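Local coordinates for protein myosin-I heavy chain (Dictyostelium discoideum, PDB 5EJR) that is an actin-based, ATP-hydrolysing motor acting in early phagocytosis and adhesion, here represented by the C-terminal MyTH4-FERM module of its tail, at residues D329-G334 against V372-I377; S345-I350 against L407-L412; L362-E367 against V385-I390; R215-S220 against Y291-R296. All coordinates share one frame; numbering follows the deposited sequence.

Contact 1 (D329-G334 against V372-I377). With EDO (1,2-ethanediol), chain H.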
# COMPACT_ATOMS: atom_id res chain seq x y z
N ASP A 329 -15.37 -2.18 -19.34
CA ASP A 329 -15.65 -1.30 -18.19
C ASP A 329 -15.13 0.11 -18.43
O ASP A 329 -15.84 1.09 -18.14
CB ASP A 329 -15.09 -1.90 -16.90
CG ASP A 329 -15.30 -1.00 -15.70
OD1 ASP A 329 -16.42 -1.00 -15.15
OD2 ASP A 329 -14.35 -0.27 -15.34
N GLU A 330 -13.91 0.22 -19.00
CA GLU A 330 -13.30 1.52 -19.33
C GLU A 330 -14.12 2.22 -20.42
O GLU A 330 -14.32 3.45 -20.36
CB GLU A 330 -11.85 1.33 -19.81
CG GLU A 330 -10.93 0.94 -18.66
CD GLU A 330 -9.59 0.38 -19.10
OE1 GLU A 330 -8.64 0.42 -18.29
OE2 GLU A 330 -9.48 -0.13 -20.24
N TRP A 331 -14.58 1.43 -21.42
CA TRP A 331 -15.46 1.94 -22.47
C TRP A 331 -16.75 2.46 -21.80
O TRP A 331 -17.19 3.56 -22.13
CB TRP A 331 -15.83 0.83 -23.45
CG TRP A 331 -16.99 1.15 -24.37
CD1 TRP A 331 -18.25 0.62 -24.31
CD2 TRP A 331 -16.99 2.10 -25.44
NE1 TRP A 331 -19.04 1.19 -25.29
CE2 TRP A 331 -18.29 2.11 -25.98
CE3 TRP A 331 -16.02 2.97 -25.97
CZ2 TRP A 331 -18.63 2.90 -27.10
CZ3 TRP A 331 -16.36 3.76 -27.07
CH2 TRP A 331 -17.67 3.76 -27.58
N MET A 332 -17.35 1.68 -20.89
CA MET A 332 -18.61 2.09 -20.23
C MET A 332 -18.47 3.29 -19.28
O MET A 332 -19.47 3.97 -19.02
CB MET A 332 -19.31 0.92 -19.53
CG MET A 332 -19.98 -0.04 -20.51
SD MET A 332 -21.01 0.68 -21.83
CE MET A 332 -22.46 1.31 -20.88
N LYS A 333 -17.25 3.56 -18.79
CA LYS A 333 -16.91 4.71 -17.94
C LYS A 333 -16.50 5.93 -18.77
O LYS A 333 -16.13 6.96 -18.21
CB LYS A 333 -15.80 4.35 -16.95
CG LYS A 333 -16.28 3.61 -15.73
CD LYS A 333 -15.06 3.00 -15.03
CE LYS A 333 -15.41 2.40 -13.69
NZ LYS A 333 -16.54 1.43 -13.80
N GLY A 334 -16.57 5.83 -20.09
CA GLY A 334 -16.27 6.94 -20.98
C GLY A 334 -14.79 7.25 -21.13
O GLY A 334 -14.44 8.34 -21.58
N VAL A 372 -24.61 -0.52 -23.42
CA VAL A 372 -23.46 -0.61 -24.33
C VAL A 372 -22.83 0.72 -24.76
O VAL A 372 -21.81 0.70 -25.48
CB VAL A 372 -23.81 -1.48 -25.58
CG1 VAL A 372 -24.19 -2.89 -25.17
CG2 VAL A 372 -24.91 -0.82 -26.44
N LEU A 373 -23.39 1.86 -24.35
CA LEU A 373 -22.75 3.14 -24.70
C LEU A 373 -22.56 3.92 -23.42
O LEU A 373 -23.52 3.99 -22.66
CB LEU A 373 -23.61 4.00 -25.62
CG LEU A 373 -23.65 3.75 -27.08
CD1 LEU A 373 -24.55 4.81 -27.72
CD2 LEU A 373 -22.22 3.78 -27.73
N PRO A 374 -21.38 4.54 -23.17
CA PRO A 374 -21.25 5.36 -21.95
C PRO A 374 -21.98 6.69 -22.15
O PRO A 374 -22.13 7.14 -23.29
CB PRO A 374 -19.73 5.61 -21.85
CG PRO A 374 -19.27 5.57 -23.28
CD PRO A 374 -20.15 4.56 -23.99
N ASP A 375 -22.36 7.37 -21.06
CA ASP A 375 -23.05 8.68 -21.13
C ASP A 375 -22.29 9.72 -21.92
O ASP A 375 -22.89 10.49 -22.66
CB ASP A 375 -23.34 9.22 -19.72
CG ASP A 375 -24.36 8.42 -18.94
OD1 ASP A 375 -24.94 7.45 -19.51
OD2 ASP A 375 -24.59 8.75 -17.76
N GLN A 376 -20.95 9.75 -21.77
CA GLN A 376 -20.06 10.70 -22.45
C GLN A 376 -20.23 10.71 -23.98
O GLN A 376 -20.26 11.77 -24.61
CB GLN A 376 -18.59 10.41 -22.04
CG GLN A 376 -18.29 10.69 -20.57
CD GLN A 376 -18.59 9.58 -19.57
OE1 GLN A 376 -19.26 8.57 -19.85
NE2 GLN A 376 -18.10 9.77 -18.34
N ILE A 377 -20.43 9.52 -24.58
CA ILE A 377 -20.68 9.36 -26.02
C ILE A 377 -22.18 9.60 -26.32
O ILE A 377 -22.52 10.24 -27.31
CB ILE A 377 -20.27 7.90 -26.41
CG1 ILE A 377 -18.71 7.65 -26.28
CG2 ILE A 377 -20.79 7.48 -27.77
CD1 ILE A 377 -17.86 8.39 -27.17
C1 EDO H . -6.33 -0.55 -22.04
O1 EDO H . -5.69 0.58 -21.51
C2 EDO H . -6.73 -1.67 -21.02
O2 EDO H . -7.04 -1.23 -19.71
O HOH W 1 -21.86 6.04 -18.44
O HOH W 2 -19.40 6.81 -17.82
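Met332 O, which rests on Pro374 CB, accepts protons from two waters: water 1 goes on to Asp375 N and water 2 to Gln376 OE1. The pair of waters thus ties the C-terminal end of helix 317-332 to the first turn of the short helix 375-378, both in the helical F2 lobe of the FERM domain. The ends are shaped to meet: Gly334, with positive phi, closes a Schellman motif, while Pro374 stands at the N-cap position. The direct polar link is Trp331 NE1 to Val372 O, 2.8 Å and nearly straight at 169°. The acceptor lies in the plane of the indole, whereas NE1 stands above the plane of the Val372 carbonyl. Pro374 CD sits over one face of the indole, 4.0 Å from the centroid of the five-membered ring, as a CH-pi contact, and Leu373 CD2 meets the edge at CZ2, 3.7 Å away. The same proline brings CG to 3.1 Å from Trp331 O. A phenylalanine in place of Trp331 would lack NE1 and the wider ring, which would probably leave Val372 O without this donor and open a gap beside Leu373 CD2. The Met332 chain, bent at chi2 and chi3, lies against the Val372-Leu373 backbone, SD 3.4 Å from Val372 C. On the glycine, Gln376 takes a bent course too: chi2 of 86° places its CD 3.8 Å from Gly334 CA.

Contact 2 (S345-I350 against L407-L412)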
# COMPACT_ATOMS: atom_id res chain seq x y z
N SER A 345 -21.36 3.35 -32.76
CA SER A 345 -22.52 2.54 -33.17
C SER A 345 -22.06 1.13 -33.54
O SER A 345 -22.76 0.17 -33.26
CB SER A 345 -23.19 3.19 -34.38
OG SER A 345 -23.93 4.32 -33.93
N ILE A 346 -20.88 1.00 -34.15
CA ILE A 346 -20.32 -0.34 -34.48
C ILE A 346 -19.98 -1.05 -33.17
O ILE A 346 -20.28 -2.24 -33.02
CB ILE A 346 -19.08 -0.22 -35.45
CG1 ILE A 346 -19.53 0.26 -36.84
CG2 ILE A 346 -18.31 -1.57 -35.57
CD1 ILE A 346 -18.42 0.94 -37.75
N ILE A 347 -19.39 -0.31 -32.20
CA ILE A 347 -19.02 -0.86 -30.89
C ILE A 347 -20.27 -1.31 -30.17
O ILE A 347 -20.33 -2.44 -29.69
CB ILE A 347 -18.15 0.12 -30.05
CG1 ILE A 347 -16.73 0.25 -30.70
CG2 ILE A 347 -18.03 -0.36 -28.58
CD1 ILE A 347 -15.96 1.62 -30.34
N ALA A 348 -21.29 -0.44 -30.14
CA ALA A 348 -22.57 -0.75 -29.51
C ALA A 348 -23.17 -2.00 -30.16
O ALA A 348 -23.53 -2.91 -29.43
CB ALA A 348 -23.50 0.46 -29.63
N ALA A 349 -23.12 -2.12 -31.52
CA ALA A 349 -23.64 -3.32 -32.22
C ALA A 349 -22.98 -4.62 -31.79
O ALA A 349 -23.68 -5.59 -31.54
CB ALA A 349 -23.58 -3.16 -33.74
N ILE A 350 -21.63 -4.62 -31.66
CA ILE A 350 -20.88 -5.80 -31.22
C ILE A 350 -21.25 -6.16 -29.82
O ILE A 350 -21.49 -7.32 -29.54
CB ILE A 350 -19.33 -5.58 -31.35
CG1 ILE A 350 -18.92 -5.43 -32.80
CG2 ILE A 350 -18.57 -6.74 -30.68
CD1 ILE A 350 -17.56 -4.81 -32.96
N LEU A 407 -12.79 -10.11 -29.41
CA LEU A 407 -11.57 -9.72 -30.12
C LEU A 407 -11.83 -8.54 -31.05
O LEU A 407 -10.98 -7.66 -31.16
CB LEU A 407 -11.00 -10.92 -30.93
CG LEU A 407 -10.43 -12.10 -30.13
CD1 LEU A 407 -10.26 -13.34 -31.01
CD2 LEU A 407 -9.10 -11.76 -29.54
N MET A 408 -13.02 -8.52 -31.70
CA MET A 408 -13.45 -7.47 -32.63
C MET A 408 -13.64 -6.18 -31.82
O MET A 408 -13.27 -5.11 -32.29
CB MET A 408 -14.81 -7.84 -33.27
CG MET A 408 -14.73 -8.78 -34.44
SD MET A 408 -16.40 -9.23 -35.03
CE MET A 408 -16.93 -7.69 -35.79
N PHE A 409 -14.28 -6.28 -30.65
CA PHE A 409 -14.49 -5.13 -29.77
C PHE A 409 -13.13 -4.55 -29.35
O PHE A 409 -12.90 -3.35 -29.52
CB PHE A 409 -15.31 -5.56 -28.54
CG PHE A 409 -15.30 -4.54 -27.41
CD1 PHE A 409 -15.88 -3.29 -27.57
CD2 PHE A 409 -14.65 -4.82 -26.21
CE1 PHE A 409 -15.86 -2.35 -26.53
CE2 PHE A 409 -14.62 -3.88 -25.18
CZ PHE A 409 -15.21 -2.65 -25.35
N ILE A 410 -12.20 -5.41 -28.87
CA ILE A 410 -10.87 -4.93 -28.48
C ILE A 410 -10.13 -4.31 -29.66
O ILE A 410 -9.54 -3.26 -29.50
CB ILE A 410 -10.03 -6.02 -27.77
CG1 ILE A 410 -10.76 -6.50 -26.48
CG2 ILE A 410 -8.63 -5.49 -27.47
CD1 ILE A 410 -10.42 -7.91 -25.96
N ASN A 411 -10.22 -4.91 -30.84
CA ASN A 411 -9.57 -4.38 -32.04
C ASN A 411 -10.07 -2.97 -32.36
O ASN A 411 -9.29 -2.08 -32.67
CB ASN A 411 -9.80 -5.31 -33.25
CG ASN A 411 -9.14 -4.79 -34.52
OD1 ASN A 411 -7.91 -4.56 -34.60
ND2 ASN A 411 -9.94 -4.51 -35.49
N LEU A 412 -11.38 -2.77 -32.29
CA LEU A 412 -11.97 -1.45 -32.57
C LEU A 412 -11.56 -0.39 -31.58
O LEU A 412 -11.11 0.66 -31.99
CB LEU A 412 -13.48 -1.58 -32.70
CG LEU A 412 -13.84 -2.07 -34.08
CD1 LEU A 412 -15.14 -2.80 -34.06
CD2 LEU A 412 -13.83 -0.92 -35.09
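Ile350 and its partners Met408, Phe409 and Leu412 show how one branched side chain can serve several neighbours at a helix-helix interface. Ile350 sets out from its backbone toward helix 402-416, and from CB the chain divides. CG2, anti to the backbone N (chi1 of CG1 -66°), lies 4.1 Å from Phe409 CB. CG1 carries the other branch outward, and chi2 of 162° sets CD1 almost opposite CA, at full reach. There CD1 lies 4.1 Å from both Met408 CB and Met408 CE, and meets Leu412 CD1 at 3.3 Å. This last pair is closer than ordinary van der Waals contact, so the two methyls are tightly pressed. Leu412 CD1 also touches Ile346 CG2, one helical turn before Ile350, at 3.7 Å, and is thereby held against two isoleucines of the same helix face. Farther round, Ile347 CG2 comes to the edge of the Phe409 ring, in its plane, 3.6 Å from CE1. Phe409 thus offers its CB to one isoleucine and its rim to another. No hydrogen bond crosses this wholly apolar seam. The short helical segments run antiparallel, at 161° with axes 9.9 Å apart, a spacing consistent with bulky aliphatic side chains on both sides. In the helical F2 lobe of the FERM domain, helix 317-332 flanks the seam, with Trp331 on Ile347 and Ile327 on Phe409; on another side of helix 341-355 lies helix 383-394, whose Ile390 rests on Ala348.

Contact 3 (L362-E367 against V385-I390)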
# COMPACT_ATOMS: atom_id res chain seq x y z
N LEU A 362 -33.79 -10.04 -31.42
CA LEU A 362 -33.45 -8.72 -30.89
C LEU A 362 -34.52 -7.64 -31.01
O LEU A 362 -34.94 -7.27 -32.10
CB LEU A 362 -32.14 -8.19 -31.48
CG LEU A 362 -31.64 -6.86 -30.89
CD1 LEU A 362 -31.10 -7.04 -29.44
CD2 LEU A 362 -30.66 -6.19 -31.80
N VAL A 363 -34.93 -7.10 -29.87
CA VAL A 363 -35.82 -5.95 -29.84
C VAL A 363 -34.95 -4.82 -29.24
O VAL A 363 -34.61 -4.88 -28.07
CB VAL A 363 -37.14 -6.21 -29.08
CG1 VAL A 363 -38.01 -4.96 -29.07
CG2 VAL A 363 -37.90 -7.38 -29.70
N LEU A 364 -34.54 -3.85 -30.08
CA LEU A 364 -33.67 -2.77 -29.65
C LEU A 364 -34.45 -1.68 -28.91
O LEU A 364 -35.48 -1.21 -29.39
CB LEU A 364 -32.94 -2.20 -30.88
CG LEU A 364 -31.75 -1.28 -30.68
CD1 LEU A 364 -30.66 -1.90 -29.77
CD2 LEU A 364 -31.17 -0.89 -32.04
N THR A 365 -33.99 -1.31 -27.71
CA THR A 365 -34.68 -0.32 -26.87
C THR A 365 -33.67 0.65 -26.29
O THR A 365 -32.46 0.40 -26.41
CB THR A 365 -35.44 -1.05 -25.71
OG1 THR A 365 -34.52 -1.63 -24.78
CG2 THR A 365 -36.45 -2.09 -26.20
N LYS A 366 -34.16 1.71 -25.61
CA LYS A 366 -33.34 2.69 -24.92
C LYS A 366 -32.53 1.95 -23.88
O LYS A 366 -31.34 2.21 -23.75
CB LYS A 366 -34.19 3.75 -24.20
CG LYS A 366 -34.83 4.76 -25.13
CD LYS A 366 -35.75 5.71 -24.37
CE LYS A 366 -36.39 6.72 -25.30
NZ LYS A 366 -37.10 7.79 -24.54
N GLU A 367 -33.16 0.99 -23.16
CA GLU A 367 -32.54 0.23 -22.09
C GLU A 367 -31.37 -0.62 -22.61
O GLU A 367 -30.34 -0.71 -21.94
CB GLU A 367 -33.59 -0.60 -21.32
CG GLU A 367 -34.65 0.25 -20.59
CD GLU A 367 -35.63 1.11 -21.38
OE1 GLU A 367 -36.02 0.72 -22.52
OE2 GLU A 367 -36.01 2.18 -20.86
N VAL A 385 -31.85 8.61 -32.02
CA VAL A 385 -30.94 8.65 -33.17
C VAL A 385 -29.89 7.51 -33.01
O VAL A 385 -29.55 6.84 -33.97
CB VAL A 385 -30.29 10.05 -33.39
CG1 VAL A 385 -29.29 10.02 -34.55
CG2 VAL A 385 -31.35 11.13 -33.61
N TRP A 386 -29.43 7.28 -31.79
CA TRP A 386 -28.50 6.18 -31.51
C TRP A 386 -29.13 4.83 -31.83
O TRP A 386 -28.50 4.01 -32.48
CB TRP A 386 -28.05 6.22 -30.05
CG TRP A 386 -26.99 7.24 -29.81
CD1 TRP A 386 -27.10 8.38 -29.07
CD2 TRP A 386 -25.63 7.17 -30.25
NE1 TRP A 386 -25.89 9.00 -28.99
CE2 TRP A 386 -24.97 8.30 -29.73
CE3 TRP A 386 -24.89 6.23 -31.00
CZ2 TRP A 386 -23.62 8.56 -29.98
CZ3 TRP A 386 -23.54 6.47 -31.23
CH2 TRP A 386 -22.91 7.62 -30.71
N ILE A 387 -30.41 4.63 -31.45
CA ILE A 387 -31.13 3.39 -31.76
C ILE A 387 -31.10 3.13 -33.28
O ILE A 387 -30.71 2.05 -33.71
CB ILE A 387 -32.59 3.47 -31.22
CG1 ILE A 387 -32.59 3.31 -29.69
CG2 ILE A 387 -33.47 2.40 -31.91
CD1 ILE A 387 -34.03 3.66 -28.94
N SER A 388 -31.45 4.15 -34.07
CA SER A 388 -31.45 4.10 -35.52
C SER A 388 -30.03 3.80 -36.10
O SER A 388 -29.92 2.97 -37.00
CB SER A 388 -31.97 5.42 -36.08
OG SER A 388 -32.14 5.29 -37.48
N MET A 389 -28.98 4.46 -35.59
CA MET A 389 -27.60 4.25 -36.06
C MET A 389 -27.10 2.84 -35.70
O MET A 389 -26.43 2.20 -36.50
CB MET A 389 -26.66 5.33 -35.52
CG MET A 389 -26.85 6.67 -36.18
SD MET A 389 -25.70 7.90 -35.54
CE MET A 389 -24.22 7.47 -36.51
N ILE A 390 -27.42 2.37 -34.50
CA ILE A 390 -27.05 1.05 -34.01
C ILE A 390 -27.81 -0.02 -34.82
O ILE A 390 -27.20 -1.00 -35.28
CB ILE A 390 -27.22 0.97 -32.48
CG1 ILE A 390 -26.18 1.86 -31.79
CG2 ILE A 390 -27.12 -0.45 -31.98
CD1 ILE A 390 -26.51 2.26 -30.37
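Between Leu364 and Ile387 no aromatic ring intervenes; the flat groups that take part are backbone peptides. Ile387 CD1 lies above the plane of the Thr365-Lys366 peptide, 4.0 Å from Thr365 C and 3.9 Å from Lys366 N, and Lys366 CG, on the same side of that peptide, also touches the methyl, at 4.0 Å. In return, Leu364 CD2 reaches the backbone carbonyl of the opposite helix, 3.4 Å from Ile387 O. The two side chains slide past each other in opposite directions: Leu364 ends at the backbone of Ile387, Ile387 at the peptide after Thr365. In Leu364, CG is anti to the backbone N (chi1 -166°), and chi2 of 54° then turns the branches; CD2 meets Ile387 CG2 at 4.0 Å and Ile390 CG2 at 4.1 Å, so one methyl bridges residues three apart on the helix. No hydrogen bond spans the contact. It is a small, surface-lying apolar clasp that joins the extended residues before helix 366-370, and its first turn, to helix 383-394; Thr365 OG1 caps Val368 N. Within the helical F2 lobe, Val369 of helix 366-370 adds to the patch by touching Ile387 and Ile390, while helix 341-355 packs against helix 383-394 through Ile352 on Ile390 and Ser345 on Met389.

Contact 4 (R215-S220 against Y291-R296). With EDO (1,2-ethanediol), chain C.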
# COMPACT_ATOMS: atom_id res chain seq x y z
N ARG A 215 -10.37 -7.28 -4.83
CA ARG A 215 -11.42 -7.29 -5.84
C ARG A 215 -10.87 -7.44 -7.24
O ARG A 215 -9.70 -7.10 -7.50
CB ARG A 215 -12.28 -6.02 -5.74
CG ARG A 215 -12.91 -5.82 -4.37
CD ARG A 215 -14.09 -4.90 -4.44
NE ARG A 215 -14.26 -4.14 -3.21
CZ ARG A 215 -15.15 -3.17 -3.04
NH1 ARG A 215 -15.98 -2.84 -4.02
NH2 ARG A 215 -15.23 -2.53 -1.88
N PHE A 216 -11.70 -7.96 -8.15
CA PHE A 216 -11.38 -8.10 -9.57
C PHE A 216 -12.38 -7.21 -10.29
O PHE A 216 -13.33 -6.74 -9.67
CB PHE A 216 -11.47 -9.56 -10.05
CG PHE A 216 -10.27 -10.37 -9.63
CD1 PHE A 216 -10.17 -10.88 -8.34
CD2 PHE A 216 -9.26 -10.66 -10.54
CE1 PHE A 216 -9.03 -11.62 -7.95
CE2 PHE A 216 -8.14 -11.41 -10.15
CZ PHE A 216 -8.03 -11.87 -8.86
N ILE A 217 -12.16 -6.96 -11.58
CA ILE A 217 -12.98 -6.09 -12.42
C ILE A 217 -14.47 -6.55 -12.50
O ILE A 217 -15.35 -5.71 -12.67
CB ILE A 217 -12.31 -5.95 -13.83
CG1 ILE A 217 -12.92 -4.79 -14.67
CG2 ILE A 217 -12.30 -7.27 -14.60
CD1 ILE A 217 -12.38 -3.41 -14.34
N ASP A 218 -14.74 -7.86 -12.33
CA ASP A 218 -16.10 -8.39 -12.40
C ASP A 218 -16.87 -8.19 -11.09
O ASP A 218 -18.04 -8.58 -11.00
CB ASP A 218 -16.11 -9.87 -12.87
CG ASP A 218 -15.48 -10.91 -11.94
OD1 ASP A 218 -14.86 -10.51 -10.93
OD2 ASP A 218 -15.57 -12.11 -12.25
N GLN A 219 -16.21 -7.55 -10.09
CA GLN A 219 -16.70 -7.23 -8.74
C GLN A 219 -16.63 -8.45 -7.80
O GLN A 219 -16.99 -8.34 -6.63
CB GLN A 219 -18.10 -6.58 -8.76
CG GLN A 219 -18.15 -5.23 -9.46
CD GLN A 219 -19.57 -4.78 -9.69
OE1 GLN A 219 -20.15 -5.02 -10.76
NE2 GLN A 219 -20.17 -4.14 -8.70
N SER A 220 -16.08 -9.58 -8.30
CA SER A 220 -15.85 -10.77 -7.48
C SER A 220 -14.61 -10.50 -6.64
O SER A 220 -13.86 -9.58 -6.95
CB SER A 220 -15.69 -12.02 -8.35
OG SER A 220 -14.37 -12.20 -8.83
N TYR A 291 -10.16 0.40 -1.59
CA TYR A 291 -10.06 -1.04 -1.75
C TYR A 291 -9.05 -1.36 -2.84
O TYR A 291 -8.79 -0.52 -3.70
CB TYR A 291 -11.43 -1.71 -1.98
CG TYR A 291 -12.10 -1.36 -3.29
CD1 TYR A 291 -11.86 -2.12 -4.44
CD2 TYR A 291 -13.03 -0.33 -3.37
CE1 TYR A 291 -12.51 -1.83 -5.64
CE2 TYR A 291 -13.68 -0.04 -4.57
CZ TYR A 291 -13.42 -0.79 -5.70
OH TYR A 291 -14.07 -0.52 -6.88
N PHE A 292 -8.46 -2.56 -2.77
CA PHE A 292 -7.51 -3.06 -3.76
C PHE A 292 -8.26 -3.76 -4.89
O PHE A 292 -9.15 -4.57 -4.63
CB PHE A 292 -6.56 -4.06 -3.13
CG PHE A 292 -5.58 -3.50 -2.13
CD1 PHE A 292 -4.59 -2.60 -2.53
CD2 PHE A 292 -5.59 -3.93 -0.81
CE1 PHE A 292 -3.66 -2.12 -1.62
CE2 PHE A 292 -4.67 -3.43 0.11
CZ PHE A 292 -3.70 -2.54 -0.30
N GLN A 293 -7.88 -3.46 -6.14
CA GLN A 293 -8.47 -4.08 -7.31
C GLN A 293 -7.37 -4.58 -8.28
O GLN A 293 -6.44 -3.84 -8.60
CB GLN A 293 -9.44 -3.11 -7.99
CG GLN A 293 -9.95 -3.52 -9.38
CD GLN A 293 -10.62 -2.35 -10.08
OE1 GLN A 293 -9.97 -1.44 -10.57
NE2 GLN A 293 -11.93 -2.39 -10.23
N VAL A 294 -7.44 -5.85 -8.67
CA VAL A 294 -6.52 -6.44 -9.63
C VAL A 294 -6.92 -5.89 -10.99
O VAL A 294 -8.10 -5.78 -11.31
CB VAL A 294 -6.48 -8.00 -9.59
CG1 VAL A 294 -5.84 -8.59 -10.85
CG2 VAL A 294 -5.73 -8.48 -8.35
N ARG A 295 -5.92 -5.47 -11.76
CA ARG A 295 -6.14 -4.93 -13.10
C ARG A 295 -5.08 -5.50 -14.00
O ARG A 295 -3.98 -5.81 -13.55
CB ARG A 295 -6.02 -3.40 -13.10
CG ARG A 295 -7.18 -2.68 -12.40
CD ARG A 295 -7.15 -1.20 -12.73
NE ARG A 295 -7.63 -0.90 -14.08
CZ ARG A 295 -8.91 -0.82 -14.44
NH1 ARG A 295 -9.87 -1.14 -13.57
NH2 ARG A 295 -9.24 -0.48 -15.67
N ARG A 296 -5.39 -5.61 -15.29
CA ARG A 296 -4.34 -6.02 -16.22
C ARG A 296 -3.56 -4.74 -16.48
O ARG A 296 -4.15 -3.70 -16.85
CB ARG A 296 -4.87 -6.63 -17.52
CG ARG A 296 -3.66 -7.03 -18.35
CD ARG A 296 -4.02 -7.76 -19.54
NE ARG A 296 -2.89 -7.93 -20.45
CZ ARG A 296 -2.98 -8.67 -21.53
NH1 ARG A 296 -4.11 -9.33 -21.81
NH2 ARG A 296 -1.96 -8.77 -22.36
C1 EDO C . -8.92 -3.90 0.31
O1 EDO C . -9.79 -4.45 -0.69
C2 EDO C . -9.28 -4.37 1.74
O2 EDO C . -8.07 -4.61 2.46
O HOH W 3 -9.63 -7.58 -12.62
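The backbones of Arg215 and Gln293 run parallel in a single bridge, with Arg215 N bonded to Phe292 O at 3.0 Å and Val294 N to Arg215 O at 2.8 Å. Beyond it the chains part, and water 3 fills in, accepting from Ile217 N and donating to Val294 O. The Arg215 guanidinium lies flat on the Tyr291 ring, planes 6° apart, in a cation-pi stack that puts CZ 3.5 Å from the ring centroid. Its NE and NH2 fall over CD1 and CD2, each at 3.4 Å. An alanine at Tyr291 would remove the ring and would probably leave the guanidinium free to turn, with Glu260 missing the hydroxyl it bonds. This pairing of the first strand with strand 290-296 is characteristic of the ubiquitin-like beta-grasp fold, the F1 lobe of FERM domains. On the face toward helix 232-243, Val294 CB sits over the Phe216 ring, 4.1 Å from its centroid, and Tyr243 stacks on that ring as well. The chain then reverses through a type I turn from Phe216 to Gln219. Asp218 OD1 takes both Ser220 N and Ser220 OG, the first as an Asx turn. Ile217 CD1 comes within 3.5 Å of Arg295 NH1, which in turn donates to Gln293 OE1, while Arg295 NH2 forms a salt bridge with Glu330.

Overall arrangement
Contact 4 closes first along the chain, in the ubiquitin-like lobe; contacts 1, 2 and 3 follow in the helical lobe and interlock. Segments of contact 1 alternate with those of contacts 2 and 3, whereas contact 3 falls wholly between the two halves of contact 2. Helix 341-355 is common ground: it carries one half of contact 2, packs on Trp331 and Val372 of contact 1 and, through Ser345 and Ala348, on helix 383-394 of contact 3. Centres of contacts 1 and 2 are 13 Å apart, while contacts 3 and 4 stand 31 Å apart. The Glu330-Arg295 salt bridge links contacts 1 and 4, so the two FERM lobes meet directly there.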